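Local coordinates for protein G/U mismatch-specific DNA glycosylase (Deinococcus radiodurans, PDB 2C2Q) that is a DNA glycosylase of the uracil-DNA glycosylase superfamily, with a central, mostly parallel beta sheet packed between helices, at residues Ala44-Pro49 against Leu80-Val85; Val31-Ser36 against Phe120-Gly125; Tyr16-Val21 against Gln70-Leu75; Val156-Ser161 against Leu170-Ala175; Arg114-Ala119 against Pro149-Leu154. The protein carries 1 engineered substitution. All coordinates share one frame; numbering follows the deposited sequence.

Contacts 2 and 5 belong to the sheet itself, joining neighbouring parallel strands: 28-32 with 117-120 in contact 2, 117-120 with 153-156 in contact 5. Contact 5 is rich in hydrogen bonds to carbonyl oxygens and runs out to charged, exposed residues; buried contact 2 has one backbone bond supplemented by waters, and also sets the loop after strand 28-32 against the start of helix 123-130. Contacts 1 and 3 bring loops to the strand 80-84 side. Contact 1 is a buried mixture of aromatic packing and water; contact 3, partly buried, is mainly van der Waals packing around one tyrosine, without a hydrogen bond across it. Buried contact 4 packs the loop after strand 153-156 on helix 171-188.

Contact 1. Residues Ala44-Pro49 against Leu80-Val85; sequences AYYANP and LGLTDV
Leu-82 lays its CD1 methyl over one face of the Tyr-45 ring, 3.9 Å from the ring centroid and 19° off the normal, a CH-pi contact. The two side chains run antiparallel alongside one another, and Leu-82 CB also lies 3.8 Å from Tyr-45 CE1. Chi1 of -77° sets CG of Tyr-45 anti to its carbonyl carbon; the ring beyond it extends to strand 80-84, and its OH comes within 3.8 Å of Thr-83 CA. That hydroxyl finds its hydrogen bond with Pro-19 O. Asp-84 approaches the same ring obliquely, OD2 lying 3.7 Å from Tyr-45 CE1, with the carboxylate and ring planes 45° apart.

Strand 80-84 is the outermost parallel strand at one end of the central sheet, and the loop between helices 37-42 and 53-59 crosses in front of it without any direct hydrogen bond between the two. The Thr-83 side chain starts away from this loop and touches Leu-106 and Lys-109 of helix 103-113; its OG1 hydrogen-bonds to Asp-20 OD1 of the loop before strand 28-32.

Around Tyr-46 the fit is looser. Its ring turns only an edge to Leu-82, CE2 standing 4.4 Å from CD2. A water links the hydroxyl of Tyr-46 to the backbone of Thr-83: it lies 2.6 Å from Tyr-46 OH and 2.9 Å from Thr-83 O, to which it probably donates. Tyr-46 OH also hydrogen-bonds to Thr-121 OG1, while its ring stacks with Phe-53. An acetate ion sits beside the Asp-84 carboxylate, whose OD1 makes a weak hydrogen bond with Gly-32 N.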
# COMPACT_ATOMS: atom_id res chain seq x y z
N ALA A 44 -11.10 8.15 -2.66
CA ALA A 44 -10.71 7.40 -1.44
C ALA A 44 -9.84 6.19 -1.88
O ALA A 44 -9.39 6.12 -3.05
CB ALA A 44 -11.99 6.97 -0.65
N TYR A 45 -9.60 5.24 -0.96
CA TYR A 45 -8.82 4.04 -1.27
C TYR A 45 -9.68 2.84 -1.01
O TYR A 45 -10.44 2.89 -0.03
CB TYR A 45 -7.56 3.96 -0.40
CG TYR A 45 -6.43 4.90 -0.85
CD1 TYR A 45 -5.31 4.41 -1.55
CD2 TYR A 45 -6.51 6.27 -0.56
CE1 TYR A 45 -4.24 5.31 -1.94
CE2 TYR A 45 -5.49 7.15 -0.95
CZ TYR A 45 -4.36 6.65 -1.63
OH TYR A 45 -3.33 7.51 -1.98
N TYR A 46 -9.47 1.79 -1.81
CA TYR A 46 -10.12 0.46 -1.67
C TYR A 46 -11.60 0.65 -1.33
O TYR A 46 -12.11 0.08 -0.32
CB TYR A 46 -9.38 -0.34 -0.57
CG TYR A 46 -7.91 -0.45 -0.86
CD1 TYR A 46 -7.41 -1.37 -1.83
CD2 TYR A 46 -7.01 0.36 -0.19
CE1 TYR A 46 -6.05 -1.43 -2.11
CE2 TYR A 46 -5.63 0.31 -0.44
CZ TYR A 46 -5.14 -0.58 -1.42
OH TYR A 46 -3.81 -0.67 -1.72
N ALA A 47 -12.27 1.48 -2.16
CA ALA A 47 -13.64 1.88 -1.92
C ALA A 47 -14.70 0.91 -2.47
O ALA A 47 -15.89 1.08 -2.16
CB ALA A 47 -13.90 3.35 -2.43
N ASN A 48 -14.30 -0.03 -3.32
CA ASN A 48 -15.22 -1.06 -3.82
C ASN A 48 -15.66 -1.83 -2.58
O ASN A 48 -14.85 -2.33 -1.80
CB ASN A 48 -14.53 -1.97 -4.81
CG ASN A 48 -15.43 -3.11 -5.29
OD1 ASN A 48 -16.23 -3.64 -4.51
ND2 ASN A 48 -15.30 -3.48 -6.54
N PRO A 49 -16.97 -1.87 -2.36
CA PRO A 49 -17.47 -2.40 -1.10
C PRO A 49 -17.14 -3.89 -0.91
O PRO A 49 -17.19 -4.35 0.21
CB PRO A 49 -18.99 -2.23 -1.22
CG PRO A 49 -19.18 -1.22 -2.29
CD PRO A 49 -18.03 -1.38 -3.26
N LEU A 80 0.12 4.43 9.87
CA LEU A 80 -0.04 3.90 8.51
C LEU A 80 -0.23 5.05 7.50
O LEU A 80 -0.88 6.05 7.82
CB LEU A 80 -1.24 2.98 8.42
CG LEU A 80 -0.95 1.47 8.65
CD1 LEU A 80 -0.23 1.29 10.05
CD2 LEU A 80 -2.22 0.69 8.54
N GLY A 81 0.32 4.85 6.32
CA GLY A 81 0.10 5.73 5.15
C GLY A 81 -0.29 4.94 3.90
O GLY A 81 -0.37 3.69 3.92
N LEU A 82 -0.45 5.66 2.79
CA LEU A 82 -1.02 5.09 1.59
C LEU A 82 -0.47 5.80 0.37
O LEU A 82 -0.31 7.06 0.37
CB LEU A 82 -2.56 5.26 1.52
CG LEU A 82 -3.39 4.50 2.57
CD1 LEU A 82 -4.79 5.00 2.50
CD2 LEU A 82 -3.26 2.96 2.19
N THR A 83 -0.21 5.01 -0.64
CA THR A 83 -0.03 5.54 -2.02
C THR A 83 -0.27 4.39 -3.03
O THR A 83 -0.64 3.30 -2.62
CB THR A 83 1.37 6.20 -2.19
OG1 THR A 83 1.49 6.77 -3.51
CG2 THR A 83 2.53 5.17 -2.06
N ASP A 84 0.01 4.62 -4.31
CA ASP A 84 -0.14 3.61 -5.35
C ASP A 84 0.97 3.77 -6.37
O ASP A 84 1.50 4.87 -6.53
CB ASP A 84 -1.46 3.79 -6.09
CG ASP A 84 -2.68 3.36 -5.26
OD1 ASP A 84 -2.63 2.32 -4.53
OD2 ASP A 84 -3.77 3.98 -5.34
N VAL A 85 1.24 2.72 -7.12
CA VAL A 85 2.27 2.83 -8.17
C VAL A 85 1.80 3.75 -9.29
O VAL A 85 2.59 4.50 -9.88
CB VAL A 85 2.64 1.42 -8.70
CG1 VAL A 85 3.79 1.49 -9.73
CG2 VAL A 85 3.01 0.46 -7.52
O HOH W 1 -2.77 1.72 -1.33

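Contact 2. Residues Val31-Ser36 against Phe120-Gly125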
# COMPACT_ATOMS: atom_id res chain seq x y z
N VAL A 31 0.88 0.14 -0.42
CA VAL A 31 0.97 0.64 -1.80
C VAL A 31 0.16 -0.26 -2.77
O VAL A 31 0.46 -1.48 -2.89
CB VAL A 31 2.41 0.66 -2.28
CG1 VAL A 31 2.47 1.22 -3.74
CG2 VAL A 31 3.33 1.48 -1.31
N GLY A 32 -0.87 0.28 -3.40
CA GLY A 32 -1.65 -0.51 -4.35
C GLY A 32 -1.16 -0.33 -5.78
O GLY A 32 -0.17 0.35 -6.02
N THR A 33 -1.87 -0.91 -6.75
CA THR A 33 -1.51 -0.66 -8.18
C THR A 33 -1.99 0.74 -8.61
O THR A 33 -1.20 1.60 -9.06
CB THR A 33 -2.22 -1.72 -9.03
OG1 THR A 33 -3.55 -1.88 -8.54
CG2 THR A 33 -1.57 -3.14 -8.80
N ALA A 34 -3.29 0.97 -8.46
CA ALA A 34 -3.97 2.18 -8.91
C ALA A 34 -5.34 2.16 -8.28
O ALA A 34 -5.86 1.05 -7.92
CB ALA A 34 -4.13 2.21 -10.41
N PRO A 35 -5.94 3.32 -8.14
CA PRO A 35 -7.33 3.36 -7.60
C PRO A 35 -8.26 2.68 -8.61
O PRO A 35 -8.12 2.88 -9.84
CB PRO A 35 -7.63 4.86 -7.48
CG PRO A 35 -6.73 5.46 -8.70
CD PRO A 35 -5.43 4.68 -8.50
N SER A 36 -9.11 1.77 -8.13
CA SER A 36 -10.27 1.37 -8.96
C SER A 36 -11.10 2.59 -9.39
O SER A 36 -11.04 3.69 -8.80
CB SER A 36 -11.20 0.35 -8.21
OG SER A 36 -11.89 1.07 -7.18
N PHE A 120 3.42 -3.80 -0.46
CA PHE A 120 2.58 -3.82 -1.67
C PHE A 120 1.35 -4.66 -1.41
O PHE A 120 1.43 -5.78 -0.85
CB PHE A 120 3.35 -4.37 -2.88
CG PHE A 120 4.48 -3.46 -3.27
CD1 PHE A 120 4.24 -2.39 -4.14
CD2 PHE A 120 5.74 -3.58 -2.66
CE1 PHE A 120 5.24 -1.49 -4.49
CE2 PHE A 120 6.75 -2.66 -3.02
CZ PHE A 120 6.49 -1.64 -3.92
N THR A 121 0.18 -4.11 -1.73
CA THR A 121 -1.09 -4.84 -1.47
C THR A 121 -1.48 -5.77 -2.62
O THR A 121 -2.60 -6.26 -2.66
CB THR A 121 -2.25 -3.85 -1.18
OG1 THR A 121 -2.45 -3.02 -2.36
CG2 THR A 121 -1.81 -2.88 -0.02
N SER A 122 -0.59 -5.96 -3.57
CA SER A 122 -0.74 -7.02 -4.58
C SER A 122 0.61 -7.36 -5.18
O SER A 122 1.54 -6.55 -5.19
CB SER A 122 -1.71 -6.58 -5.69
OG SER A 122 -1.15 -5.45 -6.37
N LYS A 123 0.75 -8.58 -5.68
CA LYS A 123 1.93 -8.88 -6.49
C LYS A 123 2.20 -7.93 -7.66
O LYS A 123 3.34 -7.54 -7.86
CB LYS A 123 1.82 -10.31 -7.00
CG LYS A 123 1.85 -11.29 -5.87
CD LYS A 123 2.49 -12.58 -6.40
CE LYS A 123 2.44 -13.65 -5.34
NZ LYS A 123 3.08 -14.89 -5.91
N ARG A 124 1.17 -7.52 -8.40
CA ARG A 124 1.36 -6.66 -9.54
C ARG A 124 2.05 -5.33 -9.23
O ARG A 124 2.95 -4.90 -9.96
CB ARG A 124 -0.00 -6.38 -10.19
CG ARG A 124 0.12 -5.54 -11.48
CD ARG A 124 1.00 -6.19 -12.56
NE ARG A 124 1.20 -5.34 -13.76
CZ ARG A 124 0.43 -5.35 -14.87
NH1 ARG A 124 -0.66 -6.12 -14.92
NH2 ARG A 124 0.71 -4.54 -15.89
N GLY A 125 1.62 -4.65 -8.18
CA GLY A 125 2.28 -3.43 -7.75
C GLY A 125 3.74 -3.70 -7.41
O GLY A 125 4.61 -2.94 -7.84
O HOH W 2 0.76 -3.23 -5.02
O HOH W 3 -2.81 -3.56 -5.15
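Val-31 O is gripped by several groups at the end of its strand. Thr-121 N donates to it at 2.9 Å in a nearly straight bond (170° at the hydrogen). A water donates to the same oxygen at 2.8 Å, and Phe-120 adds a CA-H...O contact, its CA 3.4 Å from Val-31 O. Thr-121 OG1 also lies close, at 3.3 Å from Val-31 O, but that bond is weak and its proton has another acceptor within reach; this hydroxyl hydrogen-bonds to Tyr-46 OH as well. Val-31 and Phe-120 form a parallel bridge and point their side chains to the same face of the sheet, where they lie side by side, Val-31 CG1 3.9 Å from Phe-120 CE1. Beyond the bridge the second segment turns into a helix whose first residues come back beside Thr-33, and a second water joins Thr-121 OG1 to Ser-122 OG, with a weak bond from Thr-33 N. The Thr-33 methyl packs here, CG2 3.4 Å from Ser-122 OG and 3.6 Å from Gly-125 N. Ser-122 occupies the N-cap position of helix 123-130, so Thr-33 packs on the first turn of that helix. In the sheet, strand 28-32 lies between strands 80-84 and 117-120, and Phe-120 touches Ala-126 and Thr-129 of helix 123-130 and Leu-154 of strand 153-156.

Contact 3. Residues Tyr16-Val21 against Gln70-Leu75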
# COMPACT_ATOMS: atom_id res chain seq x y z
N TYR A 16 -2.94 14.10 -9.15
CA TYR A 16 -3.30 12.75 -8.61
C TYR A 16 -4.82 12.67 -8.46
O TYR A 16 -5.47 13.63 -8.03
CB TYR A 16 -2.67 12.52 -7.27
CG TYR A 16 -1.17 12.34 -7.26
CD1 TYR A 16 -0.41 12.20 -8.45
CD2 TYR A 16 -0.49 12.32 -6.03
CE1 TYR A 16 0.97 12.05 -8.38
CE2 TYR A 16 0.87 12.20 -5.96
CZ TYR A 16 1.59 12.06 -7.11
OH TYR A 16 2.95 11.91 -6.94
N LEU A 17 -5.39 11.51 -8.79
CA LEU A 17 -6.83 11.28 -8.72
C LEU A 17 -7.29 11.27 -7.27
O LEU A 17 -8.36 11.77 -6.95
CB LEU A 17 -7.24 9.98 -9.44
CG LEU A 17 -6.78 9.80 -10.92
CD1 LEU A 17 -7.32 8.55 -11.46
CD2 LEU A 17 -7.21 11.03 -11.77
N VAL A 18 -6.44 10.73 -6.36
CA VAL A 18 -6.71 10.70 -4.93
C VAL A 18 -5.37 11.05 -4.22
O VAL A 18 -4.34 10.61 -4.74
CB VAL A 18 -7.15 9.31 -4.46
CG1 VAL A 18 -7.62 9.44 -3.01
CG2 VAL A 18 -8.32 8.79 -5.38
N PRO A 19 -5.37 11.90 -3.19
CA PRO A 19 -4.13 12.28 -2.49
C PRO A 19 -3.39 11.05 -1.94
O PRO A 19 -4.02 10.05 -1.51
CB PRO A 19 -4.60 13.14 -1.32
CG PRO A 19 -5.85 13.78 -1.82
CD PRO A 19 -6.53 12.63 -2.60
N ASP A 20 -2.08 11.10 -1.99
CA ASP A 20 -1.23 10.31 -1.08
C ASP A 20 -1.49 10.59 0.39
O ASP A 20 -1.97 11.69 0.75
CB ASP A 20 0.21 10.56 -1.38
CG ASP A 20 0.63 9.85 -2.63
OD1 ASP A 20 -0.08 8.88 -3.11
OD2 ASP A 20 1.67 10.22 -3.21
N VAL A 21 -1.27 9.58 1.26
CA VAL A 21 -1.26 9.81 2.69
C VAL A 21 0.16 9.47 3.15
O VAL A 21 0.52 8.27 3.33
CB VAL A 21 -2.31 8.92 3.40
CG1 VAL A 21 -2.29 9.09 4.92
CG2 VAL A 21 -3.70 9.16 2.78
N GLN A 70 -13.77 6.61 3.20
CA GLN A 70 -13.57 8.07 3.28
C GLN A 70 -12.71 8.50 4.47
O GLN A 70 -12.29 9.66 4.56
CB GLN A 70 -14.92 8.81 3.24
CG GLN A 70 -15.55 8.88 1.74
CD GLN A 70 -16.99 9.46 1.70
OE1 GLN A 70 -17.18 10.70 1.51
NE2 GLN A 70 -18.01 8.58 1.87
N GLU A 71 -12.47 7.56 5.39
CA GLU A 71 -11.61 7.79 6.55
C GLU A 71 -10.13 7.51 6.28
O GLU A 71 -9.31 7.58 7.20
CB GLU A 71 -12.16 6.98 7.73
CG GLU A 71 -13.40 7.65 8.38
CD GLU A 71 -14.08 6.77 9.43
OE1 GLU A 71 -13.90 5.55 9.37
OE2 GLU A 71 -14.79 7.33 10.32
N TYR A 72 -9.79 7.23 5.01
CA TYR A 72 -8.46 6.74 4.71
C TYR A 72 -7.32 7.64 5.22
O TYR A 72 -6.22 7.16 5.61
CB TYR A 72 -8.33 6.50 3.22
CG TYR A 72 -8.28 7.80 2.43
CD1 TYR A 72 -7.03 8.31 2.06
CD2 TYR A 72 -9.46 8.49 2.07
CE1 TYR A 72 -6.90 9.54 1.33
CE2 TYR A 72 -9.38 9.72 1.33
CZ TYR A 72 -8.10 10.21 0.97
OH TYR A 72 -7.98 11.40 0.25
N ALA A 73 -7.54 8.96 5.17
CA ALA A 73 -6.51 9.90 5.58
C ALA A 73 -6.18 9.93 7.07
O ALA A 73 -5.20 10.56 7.46
CB ALA A 73 -6.77 11.36 5.03
N THR A 74 -7.00 9.25 7.90
CA THR A 74 -6.76 9.21 9.31
C THR A 74 -5.74 8.14 9.69
O THR A 74 -5.28 8.07 10.83
CB THR A 74 -8.08 8.96 10.08
OG1 THR A 74 -8.55 7.61 9.82
CG2 THR A 74 -9.24 9.92 9.62
N LEU A 75 -5.35 7.32 8.72
CA LEU A 75 -4.47 6.23 9.03
C LEU A 75 -3.16 6.60 9.75
O LEU A 75 -2.62 5.76 10.49
CB LEU A 75 -4.12 5.41 7.75
CG LEU A 75 -5.22 4.46 7.23
CD1 LEU A 75 -4.72 3.77 5.95
CD2 LEU A 75 -5.55 3.42 8.32
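Tyr-72 turns the edge of its ring to Val-21, whose CG2 methyl lies near the ring plane, 3.5 Å from both CD1 and CE1. The first torsion sets CG of Tyr-72 between the backbone N and the carbonyl carbon (chi1 72°), from where the ring extends to segment 16-21. At its far end the hydroxyl lies against Pro-19, whose ring crosses the tyrosine at about a right angle and places CD 3.4 Å from Tyr-72 OH. Val-18 comes in obliquely, its CG1 3.8 Å from the same oxygen and 4.1 Å from Tyr-72 CZ. Three residues of the irregular segment 16-21 thereby follow the tyrosine from its near edge to its tip. Val-21 CG2 continues onto the backbone of the next residue, 4.0 Å from Ala-73 CA.

The other partner is a 3-10 segment in the connection from helix 53-59 to strand 80-84. It is tied internally at Glu-71 O, which accepts from Thr-74 N and, at 2.7 Å, from Thr-74 OG1, the hydroxyl lying in the carbonyl plane. Tyr-72 also meets the Tyr-45 ring with the planes about 45° apart and touches Leu-82 and Trp-54, so the ring lies between this connection, helix 53-59 and strand 80-84.

No hydrogen bond joins the two segments. The segment 16-21 is secured instead by neighbours: Asp-20, whose side chain starts away from segment 70-75, forms salt bridges with Lys-87 and Lys-109, and Val-21 pairs with Leu-82 through the backbone. The contact itself rests on van der Waals packing of methyls and a proline ring against a tyrosine and its hydroxyl, with no directional bond between the segments.

Contact 4. Residues Val156-Ser161 against Leu170-Ala175; sequences VLPSTS and LEPWQA
The connection from the last parallel strand, 153-156, to the C-terminal helix 171-188 folds back here, so that Leu-157, Pro-158 and Thr-160 meet the indole of Trp-173, in the first turns of the helix, over one face, at its edge and obliquely. Trp-173 NE1 donates to Pro-158 O at 2.9 Å, with 152° at the hydrogen. The oxygen lies almost in the indole plane, and the donor lies in the carbonyl plane on a lone pair, which should help to hold the ring's rotation. Over one indole face sits Leu-157 CD1, 3.5 Å from the centroid of the six-membered ring and 6° off its normal, a close CH-pi contact. Thr-160 adds its methyl, CG2 3.5 Å from Trp-173 CZ2, while its OG1 bonds to Asn-51 OD1. Beside the indole the two prolines meet obliquely, Pro-158 CD 3.6 Å from Pro-172 CB, and that same CD lies 3.4 Å from Trp-173 NE1. The loop is braced further by an ST turn in which Ser-159 OG accepts from Ser-161 N at 3.0 Å. The contact is buried. Val-156 packs on helix 123-130. Trp-173 also touches Thr-56 and Leu-57 of helix 53-59 and the Phe-168 ring, and Leu-157 reaches Ala-119. Through Trp-173 and Leu-157, helix 171-188 is linked to helix 53-59 and strand 117-120.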
# COMPACT_ATOMS: atom_id res chain seq x y z
N VAL A 156 5.07 -8.05 0.46
CA VAL A 156 4.15 -8.27 -0.67
C VAL A 156 2.96 -9.01 -0.11
O VAL A 156 3.12 -9.97 0.66
CB VAL A 156 4.82 -9.01 -1.84
CG1 VAL A 156 3.81 -9.37 -2.94
CG2 VAL A 156 5.97 -8.18 -2.47
N LEU A 157 1.75 -8.52 -0.41
CA LEU A 157 0.57 -9.06 0.24
C LEU A 157 -0.41 -9.59 -0.78
O LEU A 157 -0.42 -9.10 -1.89
CB LEU A 157 -0.14 -8.03 1.12
CG LEU A 157 0.77 -7.34 2.17
CD1 LEU A 157 0.00 -6.08 2.75
CD2 LEU A 157 1.12 -8.26 3.27
N PRO A 158 -1.22 -10.60 -0.40
CA PRO A 158 -2.27 -11.12 -1.31
C PRO A 158 -3.29 -10.03 -1.55
O PRO A 158 -3.76 -9.40 -0.60
CB PRO A 158 -2.90 -12.29 -0.51
CG PRO A 158 -1.78 -12.74 0.45
CD PRO A 158 -1.19 -11.36 0.87
N SER A 159 -3.63 -9.81 -2.82
CA SER A 159 -4.68 -8.79 -3.17
C SER A 159 -6.01 -9.00 -2.41
O SER A 159 -6.50 -10.14 -2.27
CB SER A 159 -4.86 -8.73 -4.69
OG SER A 159 -5.96 -7.93 -4.99
N THR A 160 -6.59 -7.90 -1.91
CA THR A 160 -7.88 -7.90 -1.27
C THR A 160 -8.99 -7.64 -2.30
O THR A 160 -10.14 -7.47 -1.93
CB THR A 160 -7.94 -6.87 -0.15
OG1 THR A 160 -7.56 -5.58 -0.69
CG2 THR A 160 -6.89 -7.20 0.96
N SER A 161 -8.63 -7.55 -3.59
CA SER A 161 -9.61 -7.28 -4.62
C SER A 161 -10.56 -8.48 -4.80
O SER A 161 -10.13 -9.62 -4.54
CB SER A 161 -8.87 -6.85 -5.87
OG SER A 161 -9.19 -7.75 -6.90
N LEU A 170 -4.83 -14.73 4.62
CA LEU A 170 -4.69 -13.79 5.74
C LEU A 170 -3.31 -13.84 6.34
O LEU A 170 -2.85 -12.85 6.94
CB LEU A 170 -5.75 -14.03 6.81
CG LEU A 170 -7.15 -13.43 6.64
CD1 LEU A 170 -8.20 -14.06 7.59
CD2 LEU A 170 -7.06 -11.86 6.91
N GLU A 171 -2.63 -14.98 6.23
CA GLU A 171 -1.35 -15.11 6.93
C GLU A 171 -0.41 -13.90 6.72
O GLU A 171 0.10 -13.39 7.72
CB GLU A 171 -0.59 -16.40 6.56
CG GLU A 171 0.56 -16.68 7.53
CD GLU A 171 1.22 -18.03 7.24
OE1 GLU A 171 1.03 -18.57 6.11
OE2 GLU A 171 1.96 -18.52 8.14
N PRO A 172 -0.14 -13.49 5.46
CA PRO A 172 0.82 -12.39 5.23
C PRO A 172 0.38 -11.06 5.87
O PRO A 172 1.25 -10.33 6.44
CB PRO A 172 0.89 -12.31 3.69
CG PRO A 172 0.47 -13.73 3.24
CD PRO A 172 -0.62 -14.04 4.16
N TRP A 173 -0.93 -10.78 5.84
CA TRP A 173 -1.54 -9.59 6.44
C TRP A 173 -1.48 -9.65 8.00
O TRP A 173 -1.30 -8.66 8.68
CB TRP A 173 -3.02 -9.45 6.00
CG TRP A 173 -3.19 -9.08 4.58
CD1 TRP A 173 -3.25 -9.92 3.48
CD2 TRP A 173 -3.31 -7.74 4.06
NE1 TRP A 173 -3.38 -9.19 2.31
CE2 TRP A 173 -3.45 -7.85 2.64
CE3 TRP A 173 -3.34 -6.46 4.67
CZ2 TRP A 173 -3.56 -6.72 1.79
CZ3 TRP A 173 -3.47 -5.31 3.81
CH2 TRP A 173 -3.59 -5.46 2.40
N GLN A 174 -1.73 -10.83 8.58
CA GLN A 174 -1.65 -10.92 10.01
C GLN A 174 -0.20 -10.80 10.48
O GLN A 174 0.06 -10.17 11.53
CB GLN A 174 -2.21 -12.27 10.48
CG GLN A 174 -2.20 -12.37 11.97
CD GLN A 174 -3.17 -11.46 12.65
OE1 GLN A 174 -4.38 -11.47 12.37
NE2 GLN A 174 -2.66 -10.66 13.58
N ALA A 175 0.74 -11.38 9.73
CA ALA A 175 2.17 -11.29 10.06
C ALA A 175 2.63 -9.82 10.01
O ALA A 175 3.52 -9.36 10.77
CB ALA A 175 3.00 -12.12 9.10

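Contact 5. Residues Arg114-Ala119 against Pro149-Leu154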
# COMPACT_ATOMS: atom_id res chain seq x y z
N ARG A 114 10.83 7.78 4.38
CA ARG A 114 11.46 6.73 5.21
C ARG A 114 10.49 5.96 6.14
O ARG A 114 10.76 5.78 7.33
CB ARG A 114 12.61 7.35 6.04
CG ARG A 114 13.71 7.96 5.22
CD ARG A 114 14.41 6.99 4.28
NE ARG A 114 15.53 7.61 3.58
CZ ARG A 114 16.75 7.79 4.11
NH1 ARG A 114 17.02 7.41 5.35
NH2 ARG A 114 17.72 8.38 3.40
N PRO A 115 9.37 5.43 5.62
CA PRO A 115 8.49 4.61 6.48
C PRO A 115 9.24 3.33 6.93
O PRO A 115 10.18 2.91 6.22
CB PRO A 115 7.33 4.25 5.54
CG PRO A 115 7.97 4.27 4.17
CD PRO A 115 8.95 5.45 4.21
N ARG A 116 8.83 2.72 8.05
CA ARG A 116 9.54 1.50 8.52
C ARG A 116 9.28 0.31 7.58
O ARG A 116 10.16 -0.55 7.40
CB ARG A 116 9.16 1.15 9.96
CG ARG A 116 9.65 2.19 11.05
CD ARG A 116 11.13 2.60 10.95
NE ARG A 116 12.02 1.47 10.76
CZ ARG A 116 12.44 0.66 11.74
NH1 ARG A 116 12.05 0.88 13.01
NH2 ARG A 116 13.21 -0.39 11.42
N ILE A 117 8.07 0.29 6.99
CA ILE A 117 7.68 -0.82 6.10
C ILE A 117 6.98 -0.23 4.89
O ILE A 117 6.21 0.73 5.04
CB ILE A 117 6.73 -1.81 6.78
CG1 ILE A 117 7.38 -2.39 8.09
CG2 ILE A 117 6.38 -2.91 5.77
CD1 ILE A 117 6.34 -2.96 9.00
N VAL A 118 7.33 -0.74 3.70
CA VAL A 118 6.47 -0.53 2.50
C VAL A 118 5.87 -1.90 2.16
O VAL A 118 6.62 -2.84 1.93
CB VAL A 118 7.30 0.04 1.32
CG1 VAL A 118 6.42 0.09 -0.01
CG2 VAL A 118 7.72 1.44 1.69
N ALA A 119 4.53 -2.00 2.16
CA ALA A 119 3.90 -3.31 1.88
C ALA A 119 3.03 -3.13 0.63
O ALA A 119 2.13 -2.31 0.63
CB ALA A 119 3.08 -3.82 3.06
N PRO A 149 16.02 2.38 1.66
CA PRO A 149 16.48 2.65 3.02
C PRO A 149 16.46 1.31 3.77
O PRO A 149 15.43 0.58 3.72
CB PRO A 149 15.42 3.64 3.57
CG PRO A 149 14.78 4.27 2.28
CD PRO A 149 14.79 3.12 1.31
N ALA A 150 17.57 0.98 4.43
CA ALA A 150 17.75 -0.33 5.03
C ALA A 150 16.76 -0.52 6.15
O ALA A 150 16.45 -1.67 6.56
CB ALA A 150 19.15 -0.43 5.63
N GLU A 151 16.27 0.60 6.69
CA GLU A 151 15.38 0.48 7.85
C GLU A 151 13.96 0.45 7.32
O GLU A 151 12.99 0.39 8.13
CB GLU A 151 15.63 1.58 8.88
CG GLU A 151 16.87 1.26 9.74
CD GLU A 151 17.43 2.46 10.50
OE1 GLU A 151 17.43 3.58 9.92
OE2 GLU A 151 17.91 2.24 11.67
N THR A 152 13.86 0.42 5.99
CA THR A 152 12.55 0.28 5.25
C THR A 152 12.42 -1.15 4.68
O THR A 152 12.97 -1.46 3.67
CB THR A 152 12.40 1.28 4.05
OG1 THR A 152 12.41 2.64 4.54
CG2 THR A 152 10.98 1.11 3.36
N GLU A 153 11.70 -1.98 5.39
CA GLU A 153 11.42 -3.36 4.98
C GLU A 153 10.36 -3.35 3.89
O GLU A 153 9.53 -2.44 3.82
CB GLU A 153 10.76 -4.09 6.13
CG GLU A 153 11.53 -4.41 7.38
CD GLU A 153 10.57 -5.01 8.42
OE1 GLU A 153 10.53 -4.48 9.52
OE2 GLU A 153 9.81 -6.03 8.15
N LEU A 154 10.34 -4.41 3.07
CA LEU A 154 9.44 -4.43 1.89
C LEU A 154 8.64 -5.72 1.97
O LEU A 154 9.18 -6.80 2.26
CB LEU A 154 10.29 -4.38 0.65
CG LEU A 154 9.86 -3.95 -0.76
CD1 LEU A 154 11.15 -3.73 -1.49
CD2 LEU A 154 8.99 -5.01 -1.47
O HOH W 4 12.26 -1.75 9.06
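Val-118 N donates to Glu-153 O at 2.8 Å and Glu-153 N to Arg-116 O at 2.9 Å. Glu-153 therefore bonds to the residues before and after its partner Ile-117, the regular pattern of parallel strands, here 117-120 and 153-156. Just before the strands, Thr-152 OG1 donates to Pro-115 O at 2.8 Å, nearly along the C=O axis. Arg-116 provides a fourth link: its chain, bent at chi2 and chi3 (-48° and -46°), curls back so that NE donates to Glu-151 O at 3.0 Å. That oxygen lies in the guanidinium plane, and NH2 adds a weak bond to it.

Glu-151 O and Thr-152 belong to a type I turn from Pro-149 to Thr-152, so both side-chain bonds fasten this turn to the residues leading into strand 117-120. Packing follows on either side of the ladder. Val-118 CG2 meets Thr-152 CG2 at 3.7 Å, on the side of helix 103-113, where both residues touch Val-110. On the other face Ile-117 and Glu-153 lie side by side, CG1 4.0 Å from OE1, on the side of helix 171-188. At the exposed end Arg-114 CD rests 3.4 Å from Pro-149 CG, its guanidinium being engaged with Glu-111.

The charged groups of the contact do not pair with each other directly: Arg-116 NH2 stays 5.4 Å from Glu-151 OE2, and Glu-153 turns to Arg-179 and Trp-155. The two strands are thus joined chiefly through carbonyl acceptors, and opposite charges across the contact can probably contribute only longer-range attraction.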